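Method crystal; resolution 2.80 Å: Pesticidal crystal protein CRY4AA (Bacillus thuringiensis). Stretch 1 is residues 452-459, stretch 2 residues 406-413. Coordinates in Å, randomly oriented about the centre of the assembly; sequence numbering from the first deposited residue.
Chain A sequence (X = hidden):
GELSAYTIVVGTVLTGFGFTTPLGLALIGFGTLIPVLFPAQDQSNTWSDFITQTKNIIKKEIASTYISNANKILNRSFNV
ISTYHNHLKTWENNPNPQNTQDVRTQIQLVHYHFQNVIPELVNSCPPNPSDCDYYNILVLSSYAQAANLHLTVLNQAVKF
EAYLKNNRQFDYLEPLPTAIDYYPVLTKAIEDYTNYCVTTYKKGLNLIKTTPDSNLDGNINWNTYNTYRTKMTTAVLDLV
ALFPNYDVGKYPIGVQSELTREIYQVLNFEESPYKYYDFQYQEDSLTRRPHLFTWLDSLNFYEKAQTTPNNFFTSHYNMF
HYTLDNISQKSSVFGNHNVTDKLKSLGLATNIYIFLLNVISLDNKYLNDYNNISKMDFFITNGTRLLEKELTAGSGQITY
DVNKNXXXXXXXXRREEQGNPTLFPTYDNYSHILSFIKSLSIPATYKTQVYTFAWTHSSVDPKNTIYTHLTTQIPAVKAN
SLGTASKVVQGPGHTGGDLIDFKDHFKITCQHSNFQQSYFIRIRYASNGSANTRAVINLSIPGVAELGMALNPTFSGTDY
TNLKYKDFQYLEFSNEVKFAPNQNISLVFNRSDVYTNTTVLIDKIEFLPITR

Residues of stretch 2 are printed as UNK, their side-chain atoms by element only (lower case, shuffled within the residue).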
# COMPACT_ATOMS: atom_id res chain seq x y z
N THR A 452 -14.40 10.69 5.25
CA THR A 452 -13.24 10.12 4.60
C THR A 452 -13.53 8.63 4.53
O THR A 452 -14.07 8.05 5.47
CB THR A 452 -11.95 10.32 5.40
OG1 THR A 452 -12.19 10.01 6.77
CG2 THR A 452 -11.45 11.74 5.27
N PHE A 453 -13.20 8.03 3.40
CA PHE A 453 -13.42 6.61 3.21
C PHE A 453 -12.06 5.93 3.17
O PHE A 453 -11.23 6.23 2.32
CB PHE A 453 -14.21 6.37 1.92
CG PHE A 453 -15.57 7.02 1.93
CD1 PHE A 453 -15.72 8.39 1.75
CD2 PHE A 453 -16.72 6.25 2.18
CE1 PHE A 453 -16.97 9.00 1.83
CE2 PHE A 453 -17.97 6.86 2.27
CZ PHE A 453 -18.10 8.23 2.09
N ALA A 454 -11.83 5.04 4.13
CA ALA A 454 -10.56 4.31 4.24
C ALA A 454 -10.57 3.12 3.30
O ALA A 454 -11.58 2.45 3.15
CB ALA A 454 -10.36 3.84 5.66
N TRP A 455 -9.43 2.87 2.67
CA TRP A 455 -9.30 1.76 1.74
C TRP A 455 -8.01 0.99 1.98
O TRP A 455 -6.94 1.59 2.06
CB TRP A 455 -9.31 2.28 0.30
CG TRP A 455 -10.56 3.01 -0.08
CD1 TRP A 455 -10.78 4.35 -0.02
CD2 TRP A 455 -11.78 2.42 -0.55
NE1 TRP A 455 -12.06 4.64 -0.42
CE2 TRP A 455 -12.70 3.47 -0.74
CE3 TRP A 455 -12.19 1.11 -0.81
CZ2 TRP A 455 -14.00 3.25 -1.19
CZ3 TRP A 455 -13.49 0.89 -1.26
CH2 TRP A 455 -14.37 1.96 -1.45
N THR A 456 -8.11 -0.32 2.09
CA THR A 456 -6.93 -1.15 2.28
C THR A 456 -6.70 -1.95 1.01
O THR A 456 -7.64 -2.17 0.23
CB THR A 456 -7.10 -2.10 3.48
OG1 THR A 456 -8.36 -2.79 3.38
CG2 THR A 456 -7.06 -1.32 4.77
N HIS A 457 -5.47 -2.39 0.78
CA HIS A 457 -5.17 -3.15 -0.44
C HIS A 457 -5.80 -4.55 -0.43
O HIS A 457 -5.65 -5.29 0.55
CB HIS A 457 -3.67 -3.28 -0.63
CG HIS A 457 -3.28 -3.61 -2.03
ND1 HIS A 457 -3.04 -2.64 -2.98
CD2 HIS A 457 -3.15 -4.80 -2.66
CE1 HIS A 457 -2.77 -3.22 -4.14
NE2 HIS A 457 -2.83 -4.53 -3.97
N SER A 458 -6.47 -4.91 -1.52
CA SER A 458 -7.13 -6.21 -1.60
C SER A 458 -6.18 -7.40 -1.69
O SER A 458 -6.60 -8.52 -1.98
CB SER A 458 -8.11 -6.25 -2.78
OG SER A 458 -7.42 -6.24 -4.01
N SER A 459 -4.90 -7.16 -1.45
CA SER A 459 -3.92 -8.24 -1.49
C SER A 459 -3.76 -8.82 -0.09
O SER A 459 -3.09 -9.83 0.08
CB SER A 459 -2.56 -7.73 -1.97
OG SER A 459 -1.98 -6.86 -1.02
N UNK A 406 -18.46 9.19 -6.28
CA UNK A 406 -18.08 7.78 -6.28
C UNK A 406 -16.73 7.61 -5.59
O UNK A 406 -15.79 8.38 -5.84
c UNK A 406 -19.36 7.24 -8.37
c UNK A 406 -19.35 6.73 -9.78
c UNK A 406 -17.43 5.80 -7.64
c UNK A 406 -17.98 7.22 -7.70
N UNK A 407 -16.63 6.60 -4.73
CA UNK A 407 -15.38 6.32 -4.03
C UNK A 407 -14.94 4.88 -4.28
O UNK A 407 -15.76 3.98 -4.49
c UNK A 407 -15.86 8.02 -2.19
c UNK A 407 -14.89 9.01 -2.28
c UNK A 407 -15.21 10.34 -2.01
c UNK A 407 -15.53 6.59 -2.52
c UNK A 407 -17.48 9.70 -1.55
c UNK A 407 -17.16 8.38 -1.82
c UNK A 407 -16.51 10.68 -1.64
N UNK A 408 -13.63 4.67 -4.25
CA UNK A 408 -13.06 3.36 -4.49
C UNK A 408 -11.80 3.58 -5.31
O UNK A 408 -11.53 4.71 -5.72
N UNK A 409 -11.03 2.53 -5.56
CA UNK A 409 -9.82 2.69 -6.34
C UNK A 409 -9.89 1.99 -7.70
O UNK A 409 -10.81 1.22 -7.96
c UNK A 409 -8.13 3.15 -4.42
c UNK A 409 -9.22 3.37 -3.39
c UNK A 409 -7.72 4.48 -5.02
c UNK A 409 -8.61 2.21 -5.54
N UNK A 410 -8.92 2.27 -8.58
CA UNK A 410 -8.90 1.65 -9.91
C UNK A 410 -8.80 0.13 -9.92
O UNK A 410 -8.58 -0.50 -8.89
c UNK A 410 -7.65 3.65 -9.92
c UNK A 410 -7.89 3.30 -8.47
c UNK A 410 -7.69 2.31 -10.56
N UNK A 411 -8.98 -0.46 -11.11
CA UNK A 411 -8.88 -1.90 -11.28
C UNK A 411 -7.48 -2.38 -10.89
O UNK A 411 -6.54 -1.58 -10.82
c UNK A 411 -8.42 -1.86 -15.15
c UNK A 411 -9.15 -2.31 -12.74
c UNK A 411 -10.62 -2.15 -13.06
c UNK A 411 -8.27 -1.49 -13.68
N UNK A 412 -7.35 -3.68 -10.66
CA UNK A 412 -6.08 -4.26 -10.27
C UNK A 412 -5.44 -5.07 -11.39
O UNK A 412 -4.24 -5.38 -11.35
c UNK A 412 -5.11 -5.97 -8.57
c UNK A 412 -4.04 -5.03 -8.06
c UNK A 412 -5.56 -6.90 -7.48
c UNK A 412 -6.30 -5.16 -9.05
N UNK A 413 -6.23 -5.40 -12.40
CA UNK A 413 -5.75 -6.17 -13.54
C UNK A 413 -6.17 -5.55 -14.86
O UNK A 413 -7.10 -4.74 -14.89
n UNK A 413 -8.46 -9.81 -10.95
c UNK A 413 -6.31 -9.79 -12.25
c UNK A 413 -6.29 -7.60 -13.46
c UNK A 413 -7.82 -10.02 -12.27
c UNK A 413 -5.96 -8.31 -12.17

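Position 406 carries four side-chain carbons, forked at the first, with one arm two carbons long. Its side chain is out of reach of stretch 1. That branching at CB identifies Ile 406. It lies in a strand, where beta-branched residues are at home, and its type owes nothing to this contact.

At position 407 one carbon leads to a ring of six carbons, with no heteroatom. A ring carbon of position 407 comes within 3.5 Å of CE1 of Phe 453, and CB of position 407 packs 3.9 Å from CZ2 of Trp 455. This is Phe 407. CA-to-CB points toward stretch 1, and chi1 in the m well lays the ring against that of Phe 453 in an offset stack, with the Phe 407 and Phe 453 ring centroids 4.3 Å apart and the planes inclined by 17°. The close ring carbon is CE1. A flat aromatic suits this buried place because it can cover the neighbouring ring face at van der Waals distance.

Position 408 has no side-chain atoms, and its backbone itself lies on the indole: N of position 408 is 3.4 Å from CZ2 of Trp 455, and CA of position 408 sits 3.7 Å from the centroid of the Trp 455 six-membered ring, 22° off its normal, a CH-pi contact over the face. This is Gly 408. The phi/psi pair of 141/174 explains the choice of glycine, since a CB here would be jammed against the carbonyl O of the preceding residue.

Position 409 has four carbons forked at the second, and one terminal carbon of position 409 lies 3.6 Å from CG of Trp 455. This is Leu 409. CD2 of Leu 409 is that carbon, and it lies 3.8 Å from the centroid of the Trp 455 five-membered ring, 21° off the normal, a second CH-pi contact. CA-to-CB runs sideways, but the fork at CG puts a methyl at the end of the side chain, and the m, m rotamer brings CD2 over the indole face.

At position 410 three carbons close a ring onto the backbone N, without touching stretch 1. This defines Pro 410, whose closed ring holds phi at -61° in this loop.

Position 411 again has four carbons forked at the first, one arm being two carbons long, out of reach of stretch 1: Ile 411. It is buried, so its apolar bulk packs elsewhere in the structure.

Position 412 has four carbons forked at the second, with CB directed toward stretch 1; its two end carbons lie 4.3 Å from NE2 of His 457 and 4.0 Å from OG of Ser 458. This is Leu 412, whose CD1 and CD2 respectively span both neighbours in loose packing.

Position 413 shows four carbons in a row ending in nitrogen, clear of stretch 1: Lys 413. Exposed, it has its NZ hydrogen-bonded elsewhere in the structure.

The contact works by packing, without a hydrogen bond between the stretches. Running in nearly the same direction, 15° apart, they bury 343 Å² in total. Trp 455 contributes the largest share on its side, its indole face covered by glycine and leucine beside the phenylalanine stack.

Stretch 2, residues 406-413: IFGLPILK
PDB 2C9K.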